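Cystatin-2 (Ornithodoros moubata, PDB 3L0R) inhibits cysteine proteases of the cathepsin family with broad specificity, among them cathepsins L, S, B, C and H. Local coordinates at residues 7-12 against 43-48; 31-36 against 64-69; 35-40 against 70-75; 52-57 against 92-97. All coordinates share one frame; numbering follows the deposited sequence. Where two conformers were deposited one is given.

Interaction 1 of 4, residues 7-12 against 43-48; sequences WTRQDP and EVETQV
Strand 8-10 lies antiparallel along strand 43-48, their axes 4.5 Å apart at closest and 141° between their directions, with Thr8 and Thr46 as a hydrogen-bonded pair and Arg9 and Glu45 as a non-hydrogen-bonded one. Thr8 N donates to Thr46 O at 2.7 Å and Thr46 N returns a bond to Thr8 O, while Gln10 N reaches Val44 O; beyond this pair a water joins Gln10 O to Val44 N. On the face of Arg9 and Glu45, the arginine chain bends at chi3 and turns NE and NH2 onto a single oxygen, Glu43 OE2, each at 2.7 Å. That oxygen lies near the guanidinium plane, but the carboxylate is turned 61° to it. Glu45 runs alongside, and its OE2, 3.1 Å from Arg9 NH2, stands well out of the guanidinium plane, adding charge attraction alone. At the other end Gln47 lies over the indole of Trp7: its CB sits 3.6 Å from the centroid of the Trp7 six-membered ring, a CH-pi contact, and its amide stacks at 25° to the ring. Gln47 OE1 bonds to Asn53 and NE2 to Gly5 O, and Lys55 makes a cation-pi contact on the opposite face of Trp7. Among Thr8, Gln10 and Thr46, Gln10 NE2 makes a weak bond to Thr46 OG1. The pairing is typical of the cystatin fold, in which a short N-terminal edge strand brings the N-terminal segment beside the first hairpin loop, two parts that in cystatins generally belong to the protease-binding wedge, probably here too.

Interaction 2 of 4, residues 31-36 against 64-69; sequences GREFYD and VCKIGE
Glu33 O is held from two sources: Ile67 N donates to it at 2.9 Å, and a water donates at 2.6 Å while also bonding to Ile67 O. In a second backbone bond, Tyr35 N approaches Cys65 O almost in line with its carbonyl. Between these two bonds Phe34 and Lys66 form an antiparallel non-hydrogen-bonded pair with diverging side chains. Lys66 extends until its chi4 bend, passing CG over one face of the Phe34 ring, and brings NZ to Glu33 OE2 at 2.9 Å. This is a salt bridge, though a weak hydrogen bond, at the protein surface. Ile67 packs on Tyr35. Its CG1, set beside the backbone N by chi1 of -65°, stands 3.7 Å from the centroid of the Tyr35 ring and 7° off its normal, so that the CH-pi contact falls on the middle of the face. Ile67 CD1 goes on to Phe34 O at 3.4 Å, and Cys65 CB touches Tyr35 CD2. Beyond the ring, a water bonded to Tyr35 OH accepts from Gly68 N. Arg32 turns away, gripping Asp36 OD2 with NE and NH2, and its NH1 bonds to Glu30 O. The contact closes the far end of the hairpin of strands 34-48 and 52-66, where Cys65 is disulfide-linked to Cys77 of the following loop and Thr29, in the loop after helix 15-25, touches Tyr35 and Ile67.

Interaction 3 of 4, residues 35-40 against 70-75; sequences YDTVVT and VQYSAE
Tyr35 and Tyr72 stand with their CA atoms 7.4 Å apart, as do Thr37 and Ala74, so strand 35-38 and the irregular segment 70-75 run in the same direction but too far apart for backbone pairing; side chains and waters fill the gap. Tyr72 lies across Tyr35 in a T-shaped stack, its edge to the Tyr35 face, with centroids 5.3 Å apart and planes at 71°. Tyr72 CD1 points down on Tyr35 CG at 3.5 Å, and Tyr72 CB sits over the middle of the same face. With CG anti to its backbone N (chi1 -176°), the Tyr72 ring reaches along strand 35-38: CE1 comes to Asp36 O, and the hydroxyl oxygen OH lies 2.9 Å from Thr37 OG1. Tyr72 OH is also hydrogen-bonded to His22 ND1. Water completes both ends. The molecule shared by Tyr35 OH and Gly68 N also donates to Val70 O, which borders the Tyr35 ring at its edge; another joins Tyr35 OH to Tyr72 N and Gln71 OE1. A third donates to Ala74 O and accepts from Thr37 OG1 at 2.9 Å. The loop after strand 52-66 is thus laid against the start of strand 34-48 beside helix 15-25, whose His22 touches Thr37 and Ala74 and whose Thr25 touches Asp36 and Val38; within the sheet, Tyr35 and Thr37 bond through the backbone to Ser63 and Ser61 of strand 52-66.

Interaction 4 of 4, residues 52-57 against 92-97; sequences MNYKLT and IYHVPW
Ile92, on strand 86-95, pairs with Tyr54 of strand 52-66, the antiparallel segments running 154° apart, through two backbone bonds: Tyr54 N to Ile92 O and Ile92 N to Tyr54 O, both 2.8 Å. Its side chain lies on the same face of the sheet as Tyr54, and its CD1 meets Leu56 CD1 tip to tip at 3.5 Å. Tyr93 is next, a non-hydrogen-bonded pair with Asn53 on the other face. Asn53 OD1 approaches Tyr93 CD1 at 3.2 Å, obliquely to a ring turned 44° from the amide, while Asn53 ND2 bonds to Gln47 OE1. His94 returns to the face of Tyr54 and exchanges backbone bonds with Met52, of which His94 N to Met52 O measures 2.9 Å. With CG anti to its backbone N (chi1 -172°), the His94 side chain runs alongside Tyr54, pointing the same way, and His94 CB touches Tyr54 CE2 at the edge of the ring. One water spans their ends, 2.6 Å from Tyr54 OH and 2.8 Å from His94 ND1. Pro96 follows, its CG over one face of the imidazole. The pair lies mid-sheet: strand 34-48 flanks it through Thr46 on Met52 and Tyr54, strand 100-108 meets Tyr93 and His94, and helix 15-25 packs Phe17, Leu20 and Ala24 against Tyr54, Leu56 and Ile92.

How the interactions relate
From the N terminus, interaction 1 closes a loop holding helix 15-25 and most of strand 34-48, tying the first edge strand to the sheet. Interactions 2 and 3 begin inside that loop, share Tyr35 and Asp36 and one water, and close beyond it, so both cross interaction 1; they fasten the far end of the hairpin and the loop after it. Interaction 4 opens after interaction 1 has closed and crosses interactions 2 and 3, joining strand 52-66 to strand 86-95. Interactions 1 and 4 touch through neighbouring strands, by Glu45 with Lys55 and Gln47 with Asn53, about 10 Å between centres; interaction 2 lies across the chain's centre from both.

Interaction 1 of 4, residues 7-12 against 43-48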
# COMPACT_ATOMS: atom_id res chain seq x y z
N TRP A 7 17.82 -1.03 -5.69
CA TRP A 7 16.40 -1.12 -5.97
C TRP A 7 16.17 -1.52 -7.42
O TRP A 7 16.81 -0.98 -8.32
CB TRP A 7 15.72 0.22 -5.66
CG TRP A 7 15.67 0.50 -4.18
CD1 TRP A 7 16.56 1.25 -3.46
CD2 TRP A 7 14.69 0.02 -3.23
NE1 TRP A 7 16.19 1.28 -2.13
CE2 TRP A 7 15.06 0.53 -1.96
CE3 TRP A 7 13.54 -0.78 -3.33
CZ2 TRP A 7 14.31 0.26 -0.80
CZ3 TRP A 7 12.81 -1.05 -2.19
CH2 TRP A 7 13.20 -0.53 -0.93
N THR A 8 15.28 -2.47 -7.66
CA THR A 8 14.95 -2.87 -9.04
C THR A 8 13.55 -2.42 -9.42
O THR A 8 12.57 -2.78 -8.77
CB THR A 8 15.15 -4.37 -9.23
OG1 THR A 8 16.52 -4.68 -8.95
CG2 THR A 8 14.81 -4.81 -10.65
N ARG A 9 13.45 -1.60 -10.45
CA ARG A 9 12.14 -1.11 -10.88
C ARG A 9 11.32 -2.21 -11.56
O ARG A 9 11.83 -2.95 -12.41
CB ARG A 9 12.23 0.15 -11.75
CG ARG A 9 10.88 0.83 -11.91
CD ARG A 9 10.99 2.28 -12.35
NE ARG A 9 11.26 3.16 -11.22
CZ ARG A 9 12.46 3.67 -10.96
NH1 ARG A 9 13.49 3.38 -11.76
NH2 ARG A 9 12.65 4.46 -9.90
N GLN A 10 10.05 -2.32 -11.15
CA GLN A 10 9.12 -3.33 -11.62
C GLN A 10 8.00 -2.72 -12.46
O GLN A 10 7.76 -1.49 -12.45
CB GLN A 10 8.50 -4.06 -10.42
CG GLN A 10 9.52 -4.67 -9.45
CD GLN A 10 10.38 -5.75 -10.09
OE1 GLN A 10 9.93 -6.45 -11.00
NE2 GLN A 10 11.61 -5.89 -9.61
N ASP A 11 7.31 -3.60 -13.19
CA ASP A 11 6.05 -3.25 -13.82
C ASP A 11 5.00 -3.04 -12.72
O ASP A 11 4.65 -4.00 -12.01
CB ASP A 11 5.62 -4.35 -14.78
CG ASP A 11 4.26 -4.11 -15.38
OD1 ASP A 11 3.62 -3.09 -15.07
OD2 ASP A 11 3.82 -4.95 -16.18
N PRO A 12 4.49 -1.80 -12.57
CA PRO A 12 3.66 -1.49 -11.40
C PRO A 12 2.21 -2.02 -11.50
O PRO A 12 1.45 -1.91 -10.53
CB PRO A 12 3.64 0.03 -11.39
CG PRO A 12 3.68 0.37 -12.87
CD PRO A 12 4.64 -0.63 -13.46
N GLU A 43 4.14 3.31 -9.33
CA GLU A 43 5.52 2.91 -9.45
C GLU A 43 5.90 1.87 -8.39
O GLU A 43 5.41 1.94 -7.26
CB GLU A 43 6.41 4.15 -9.40
CG GLU A 43 7.88 3.84 -9.24
CD GLU A 43 8.78 5.06 -9.40
OE1 GLU A 43 8.25 6.22 -9.50
OE2 GLU A 43 10.02 4.83 -9.44
N VAL A 44 6.74 0.90 -8.78
CA VAL A 44 7.18 -0.18 -7.87
C VAL A 44 8.68 -0.49 -8.00
O VAL A 44 9.21 -0.60 -9.09
CB VAL A 44 6.36 -1.50 -8.08
CG1 VAL A 44 6.87 -2.63 -7.17
CG2 VAL A 44 4.88 -1.26 -7.85
N GLU A 45 9.35 -0.62 -6.85
CA GLU A 45 10.75 -0.97 -6.79
C GLU A 45 10.93 -2.00 -5.69
O GLU A 45 10.34 -1.87 -4.60
CB GLU A 45 11.63 0.25 -6.49
CG GLU A 45 11.69 1.25 -7.63
CD GLU A 45 12.08 2.63 -7.13
OE1 GLU A 45 11.17 3.36 -6.61
OE2 GLU A 45 13.28 2.98 -7.28
N THR A 46 11.74 -3.01 -5.98
CA THR A 46 12.00 -4.08 -5.01
C THR A 46 13.46 -4.14 -4.68
O THR A 46 14.32 -3.76 -5.49
CB THR A 46 11.50 -5.45 -5.53
OG1 THR A 46 12.09 -5.74 -6.82
CG2 THR A 46 9.99 -5.41 -5.66
N GLN A 47 13.76 -4.60 -3.47
CA GLN A 47 15.12 -4.68 -2.99
C GLN A 47 15.24 -5.99 -2.23
O GLN A 47 14.43 -6.27 -1.34
CB GLN A 47 15.43 -3.50 -2.06
CG GLN A 47 16.87 -3.47 -1.53
CD GLN A 47 17.09 -2.35 -0.53
OE1 GLN A 47 16.36 -2.23 0.45
NE2 GLN A 47 18.10 -1.52 -0.78
N VAL A 48 16.26 -6.77 -2.58
CA VAL A 48 16.54 -8.03 -1.92
C VAL A 48 17.40 -7.79 -0.68
O VAL A 48 18.54 -7.36 -0.78
CB VAL A 48 17.30 -9.01 -2.87
CG1 VAL A 48 17.64 -10.34 -2.17
CG2 VAL A 48 16.52 -9.21 -4.17
O HOH W 1 7.50 1.04 -11.40

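Interaction 2 of 4, residues 31-36 against 64-69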
# COMPACT_ATOMS: atom_id res chain seq x y z
N GLY A 31 -6.06 8.67 13.40
CA GLY A 31 -6.67 9.99 13.19
C GLY A 31 -7.61 10.12 12.00
O GLY A 31 -7.72 11.20 11.41
N ARG A 32 -8.29 9.01 11.67
CA ARG A 32 -9.25 8.96 10.55
C ARG A 32 -10.53 8.30 11.00
O ARG A 32 -10.52 7.38 11.81
CB ARG A 32 -8.74 8.07 9.43
CG ARG A 32 -7.49 8.45 8.82
CD ARG A 32 -6.76 7.20 8.44
NE ARG A 32 -5.77 7.52 7.43
CZ ARG A 32 -4.54 7.99 7.66
NH1 ARG A 32 -4.10 8.19 8.89
NH2 ARG A 32 -3.76 8.25 6.63
N GLU A 33 -11.62 8.73 10.38
CA GLU A 33 -12.92 8.09 10.53
C GLU A 33 -13.02 6.90 9.55
O GLU A 33 -13.61 5.87 9.87
CB GLU A 33 -14.00 9.14 10.26
CG GLU A 33 -15.44 8.69 10.38
CD GLU A 33 -16.41 9.81 10.07
OE1 GLU A 33 -16.02 10.78 9.38
OE2 GLU A 33 -17.57 9.73 10.51
N PHE A 34 -12.42 7.04 8.37
CA PHE A 34 -12.55 6.04 7.31
C PHE A 34 -11.22 5.45 6.91
O PHE A 34 -10.19 6.12 6.99
CB PHE A 34 -13.18 6.65 6.05
CG PHE A 34 -14.56 7.15 6.27
CD1 PHE A 34 -15.66 6.30 6.09
CD2 PHE A 34 -14.78 8.47 6.68
CE1 PHE A 34 -16.98 6.76 6.30
CE2 PHE A 34 -16.09 8.94 6.89
CZ PHE A 34 -17.19 8.08 6.71
N TYR A 35 -11.25 4.20 6.46
CA TYR A 35 -10.09 3.65 5.80
C TYR A 35 -9.81 4.47 4.56
O TYR A 35 -10.74 4.88 3.84
CB TYR A 35 -10.30 2.19 5.40
CG TYR A 35 -10.34 1.21 6.55
CD1 TYR A 35 -9.16 0.80 7.18
CD2 TYR A 35 -11.55 0.68 6.99
CE1 TYR A 35 -9.20 -0.14 8.25
CE2 TYR A 35 -11.60 -0.24 8.04
CZ TYR A 35 -10.43 -0.64 8.67
OH TYR A 35 -10.50 -1.55 9.69
N ASP A 36 -8.53 4.71 4.30
CA ASP A 36 -8.10 5.15 2.98
C ASP A 36 -7.99 3.90 2.12
O ASP A 36 -7.80 2.78 2.64
CB ASP A 36 -6.75 5.87 3.04
CG ASP A 36 -6.83 7.23 3.72
OD1 ASP A 36 -7.86 7.94 3.61
OD2 ASP A 36 -5.84 7.58 4.38
N VAL A 64 -15.31 4.37 1.47
CA VAL A 64 -16.62 4.36 2.09
C VAL A 64 -16.65 3.57 3.41
O VAL A 64 -17.64 3.61 4.14
CB VAL A 64 -17.66 3.79 1.13
CG1 VAL A 64 -17.85 4.71 -0.10
CG2 VAL A 64 -17.28 2.35 0.71
N CYS A 65 -15.56 2.86 3.72
CA CYS A 65 -15.54 2.01 4.92
C CYS A 65 -15.11 2.74 6.18
O CYS A 65 -14.00 3.24 6.27
CB CYS A 65 -14.63 0.81 4.73
SG CYS A 65 -15.20 -0.35 3.50
N LYS A 66 -16.01 2.76 7.16
CA LYS A 66 -15.72 3.39 8.43
C LYS A 66 -14.94 2.43 9.34
O LYS A 66 -15.34 1.29 9.58
CB LYS A 66 -17.01 3.87 9.08
CG LYS A 66 -16.77 5.00 10.05
CD LYS A 66 -17.98 5.21 10.91
CE LYS A 66 -17.61 5.90 12.21
NZ LYS A 66 -17.82 7.35 12.08
N ILE A 67 -13.81 2.93 9.82
CA ILE A 67 -12.92 2.18 10.67
C ILE A 67 -13.64 1.76 11.96
O ILE A 67 -14.34 2.57 12.58
CB ILE A 67 -11.65 3.02 10.98
CG1 ILE A 67 -10.86 3.26 9.69
CG2 ILE A 67 -10.80 2.37 12.10
CD1 ILE A 67 -9.75 4.29 9.81
N GLY A 68 -13.46 0.50 12.35
CA GLY A 68 -14.07 -0.03 13.57
C GLY A 68 -15.52 -0.44 13.38
O GLY A 68 -16.12 -1.04 14.27
N GLU A 69 -16.08 -0.10 12.22
CA GLU A 69 -17.45 -0.46 11.87
C GLU A 69 -17.46 -1.68 10.95
O GLU A 69 -18.35 -2.52 11.03
CB GLU A 69 -18.14 0.74 11.20
CG GLU A 69 -19.64 0.76 11.34
CD GLU A 69 -20.22 2.17 11.36
OE1 GLU A 69 -20.05 2.86 12.39
OE2 GLU A 69 -20.84 2.58 10.36
O HOH W 2 -14.26 5.50 12.40
O HOH W 3 -12.53 -1.75 11.28

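Interaction 3 of 4, residues 35-40 against 70-75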
# COMPACT_ATOMS: atom_id res chain seq x y z
N TYR A 35 -11.25 4.20 6.46
CA TYR A 35 -10.09 3.65 5.80
C TYR A 35 -9.81 4.47 4.56
O TYR A 35 -10.74 4.88 3.84
CB TYR A 35 -10.30 2.19 5.40
CG TYR A 35 -10.34 1.21 6.55
CD1 TYR A 35 -9.16 0.80 7.18
CD2 TYR A 35 -11.55 0.68 6.99
CE1 TYR A 35 -9.20 -0.14 8.25
CE2 TYR A 35 -11.60 -0.24 8.04
CZ TYR A 35 -10.43 -0.64 8.67
OH TYR A 35 -10.50 -1.55 9.69
N ASP A 36 -8.53 4.71 4.30
CA ASP A 36 -8.10 5.15 2.98
C ASP A 36 -7.99 3.90 2.12
O ASP A 36 -7.80 2.78 2.64
CB ASP A 36 -6.75 5.87 3.04
CG ASP A 36 -6.83 7.23 3.72
OD1 ASP A 36 -7.86 7.94 3.61
OD2 ASP A 36 -5.84 7.58 4.38
N THR A 37 -8.08 4.09 0.81
CA THR A 37 -7.91 2.97 -0.10
C THR A 37 -7.02 3.35 -1.28
O THR A 37 -6.69 4.52 -1.48
CB THR A 37 -9.28 2.39 -0.57
OG1 THR A 37 -9.07 1.18 -1.29
CG2 THR A 37 -10.05 3.41 -1.44
N VAL A 38 -6.68 2.35 -2.07
CA VAL A 38 -5.84 2.54 -3.24
C VAL A 38 -6.67 2.87 -4.47
O VAL A 38 -7.64 2.19 -4.78
CB VAL A 38 -4.97 1.30 -3.49
CG1 VAL A 38 -4.08 1.51 -4.72
CG2 VAL A 38 -4.12 1.02 -2.29
N VAL A 39 -6.26 3.92 -5.18
CA VAL A 39 -6.83 4.29 -6.45
C VAL A 39 -5.91 3.75 -7.54
O VAL A 39 -6.38 3.14 -8.50
CB VAL A 39 -6.96 5.83 -6.58
CG1 VAL A 39 -7.45 6.25 -7.98
CG2 VAL A 39 -7.92 6.35 -5.53
N THR A 40 -4.61 3.96 -7.39
CA THR A 40 -3.66 3.52 -8.42
C THR A 40 -2.27 3.22 -7.87
O THR A 40 -1.87 3.79 -6.87
CB THR A 40 -3.65 4.49 -9.66
OG1 THR A 40 -2.40 4.44 -10.32
CG2 THR A 40 -3.88 5.92 -9.25
N VAL A 70 -16.47 -1.77 10.06
CA VAL A 70 -16.33 -2.92 9.16
C VAL A 70 -14.87 -3.36 9.07
O VAL A 70 -13.96 -2.59 9.42
CB VAL A 70 -16.86 -2.65 7.70
CG1 VAL A 70 -18.38 -2.46 7.69
CG2 VAL A 70 -16.14 -1.46 7.05
N GLN A 71 -14.65 -4.58 8.60
CA GLN A 71 -13.31 -5.04 8.29
C GLN A 71 -12.96 -4.50 6.90
O GLN A 71 -13.83 -4.41 6.02
CB GLN A 71 -13.25 -6.57 8.32
CG GLN A 71 -11.95 -7.15 8.91
CD GLN A 71 -11.79 -6.91 10.44
OE1 GLN A 71 -10.87 -6.22 10.88
NE2 GLN A 71 -12.69 -7.49 11.23
N TYR A 72 -11.70 -4.11 6.71
CA TYR A 72 -11.21 -3.62 5.42
C TYR A 72 -11.18 -4.70 4.35
O TYR A 72 -10.61 -5.77 4.58
CB TYR A 72 -9.80 -3.02 5.55
CG TYR A 72 -9.33 -2.41 4.24
CD1 TYR A 72 -9.52 -1.05 3.96
CD2 TYR A 72 -8.72 -3.21 3.24
CE1 TYR A 72 -9.10 -0.49 2.74
CE2 TYR A 72 -8.31 -2.66 2.03
CZ TYR A 72 -8.50 -1.30 1.79
OH TYR A 72 -8.11 -0.76 0.59
N SER A 73 -11.73 -4.40 3.18
CA SER A 73 -11.45 -5.18 1.97
C SER A 73 -11.30 -4.26 0.75
O SER A 73 -11.98 -3.23 0.66
CB SER A 73 -12.50 -6.26 1.72
OG SER A 73 -13.74 -5.70 1.35
N ALA A 74 -10.42 -4.64 -0.17
CA ALA A 74 -10.22 -3.91 -1.41
C ALA A 74 -11.52 -3.76 -2.20
O ALA A 74 -11.78 -2.72 -2.81
CB ALA A 74 -9.16 -4.61 -2.27
N GLU A 75 -12.33 -4.81 -2.15
CA GLU A 75 -13.54 -4.93 -2.95
C GLU A 75 -14.67 -4.06 -2.41
O GLU A 75 -15.44 -3.46 -3.17
CB GLU A 75 -13.95 -6.41 -3.00
CG GLU A 75 -15.37 -6.72 -3.46
CD GLU A 75 -15.78 -8.15 -3.13
OE1 GLU A 75 -15.62 -8.58 -1.97
OE2 GLU A 75 -16.27 -8.84 -4.04
O HOH W 3 -12.53 -1.75 11.28
O HOH W 4 -9.81 -4.44 8.91
O HOH W 5 -10.84 -0.08 -3.16

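Interaction 4 of 4, residues 52-57 against 92-97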
# COMPACT_ATOMS: atom_id res chain seq x y z
N MET A 52 12.42 -9.36 1.34
CA MET A 52 12.20 -8.41 0.25
C MET A 52 11.60 -7.10 0.74
O MET A 52 10.66 -7.10 1.54
CB MET A 52 11.24 -9.01 -0.78
CG MET A 52 11.83 -10.12 -1.64
SD MET A 52 13.03 -9.50 -2.85
CE MET A 52 12.10 -8.14 -3.49
N ASN A 53 12.14 -5.99 0.23
CA ASN A 53 11.52 -4.69 0.39
C ASN A 53 10.73 -4.33 -0.85
O ASN A 53 11.22 -4.52 -1.97
CB ASN A 53 12.56 -3.61 0.64
CG ASN A 53 13.08 -3.63 2.03
OD1 ASN A 53 12.33 -3.86 2.99
ND2 ASN A 53 14.38 -3.39 2.18
N TYR A 54 9.50 -3.85 -0.65
CA TYR A 54 8.65 -3.35 -1.75
C TYR A 54 8.43 -1.89 -1.49
O TYR A 54 7.93 -1.51 -0.42
CB TYR A 54 7.31 -4.07 -1.80
CG TYR A 54 7.46 -5.55 -2.09
CD1 TYR A 54 7.40 -6.03 -3.40
CD2 TYR A 54 7.71 -6.47 -1.05
CE1 TYR A 54 7.55 -7.39 -3.68
CE2 TYR A 54 7.86 -7.81 -1.31
CZ TYR A 54 7.78 -8.27 -2.63
OH TYR A 54 7.94 -9.59 -2.90
N LYS A 55 8.86 -1.08 -2.46
CA LYS A 55 8.61 0.36 -2.45
C LYS A 55 7.53 0.74 -3.49
O LYS A 55 7.74 0.72 -4.71
CB LYS A 55 9.92 1.12 -2.64
CG LYS A 55 9.75 2.64 -2.75
CD LYS A 55 10.81 3.38 -2.00
CE LYS A 55 12.11 3.39 -2.75
NZ LYS A 55 13.21 3.77 -1.84
N LEU A 56 6.35 1.10 -2.98
CA LEU A 56 5.21 1.41 -3.83
C LEU A 56 4.84 2.88 -3.76
O LEU A 56 4.59 3.42 -2.66
CB LEU A 56 4.01 0.54 -3.44
CG LEU A 56 4.31 -0.90 -2.98
CD1 LEU A 56 3.12 -1.49 -2.27
CD2 LEU A 56 4.77 -1.81 -4.15
N THR A 57 4.85 3.52 -4.92
CA THR A 57 4.35 4.85 -5.11
C THR A 57 2.91 4.67 -5.62
O THR A 57 2.65 4.09 -6.68
CB THR A 57 5.24 5.64 -6.11
OG1 THR A 57 6.61 5.55 -5.71
CG2 THR A 57 4.86 7.11 -6.17
N ILE A 92 7.10 -1.80 2.29
CA ILE A 92 6.75 -3.05 2.96
C ILE A 92 7.95 -3.97 2.97
O ILE A 92 8.55 -4.25 1.92
CB ILE A 92 5.57 -3.82 2.25
CG1 ILE A 92 4.29 -2.99 2.27
CG2 ILE A 92 5.29 -5.18 2.92
CD1 ILE A 92 4.01 -2.33 0.99
N TYR A 93 8.27 -4.43 4.18
CA TYR A 93 9.26 -5.45 4.46
C TYR A 93 8.56 -6.81 4.61
O TYR A 93 7.67 -6.96 5.45
CB TYR A 93 9.97 -5.08 5.75
CG TYR A 93 11.15 -5.95 6.08
CD1 TYR A 93 12.11 -6.24 5.12
CD2 TYR A 93 11.32 -6.46 7.34
CE1 TYR A 93 13.20 -7.03 5.41
CE2 TYR A 93 12.41 -7.25 7.64
CZ TYR A 93 13.35 -7.52 6.66
OH TYR A 93 14.45 -8.30 6.94
N HIS A 94 8.97 -7.77 3.78
CA HIS A 94 8.38 -9.11 3.74
C HIS A 94 9.44 -10.17 4.10
O HIS A 94 10.50 -10.23 3.48
CB HIS A 94 7.81 -9.39 2.34
CG HIS A 94 7.02 -10.67 2.23
ND1 HIS A 94 6.87 -11.35 1.03
CD2 HIS A 94 6.32 -11.38 3.15
CE1 HIS A 94 6.12 -12.42 1.22
NE2 HIS A 94 5.76 -12.46 2.49
N VAL A 95 9.14 -10.99 5.11
CA VAL A 95 9.97 -12.14 5.42
C VAL A 95 9.13 -13.39 5.13
O VAL A 95 8.41 -13.89 6.01
CB VAL A 95 10.44 -12.11 6.89
CG1 VAL A 95 11.30 -13.35 7.24
CG2 VAL A 95 11.20 -10.81 7.16
N PRO A 96 9.21 -13.91 3.88
CA PRO A 96 8.26 -14.93 3.43
C PRO A 96 8.27 -16.21 4.28
O PRO A 96 7.20 -16.78 4.55
CB PRO A 96 8.69 -15.22 1.98
CG PRO A 96 9.50 -14.03 1.57
CD PRO A 96 10.19 -13.58 2.85
N TRP A 97 9.44 -16.65 4.71
CA TRP A 97 9.55 -17.89 5.47
C TRP A 97 9.00 -17.77 6.90
O TRP A 97 8.88 -18.78 7.61
CB TRP A 97 10.98 -18.44 5.45
CG TRP A 97 12.00 -17.43 5.80
CD1 TRP A 97 12.53 -17.18 7.03
CD2 TRP A 97 12.62 -16.50 4.89
NE1 TRP A 97 13.45 -16.16 6.95
CE2 TRP A 97 13.52 -15.72 5.65
CE3 TRP A 97 12.49 -16.25 3.51
CZ2 TRP A 97 14.31 -14.71 5.08
CZ3 TRP A 97 13.27 -15.25 2.94
CH2 TRP A 97 14.17 -14.49 3.72
O HOH W 6 8.58 -11.40 -1.13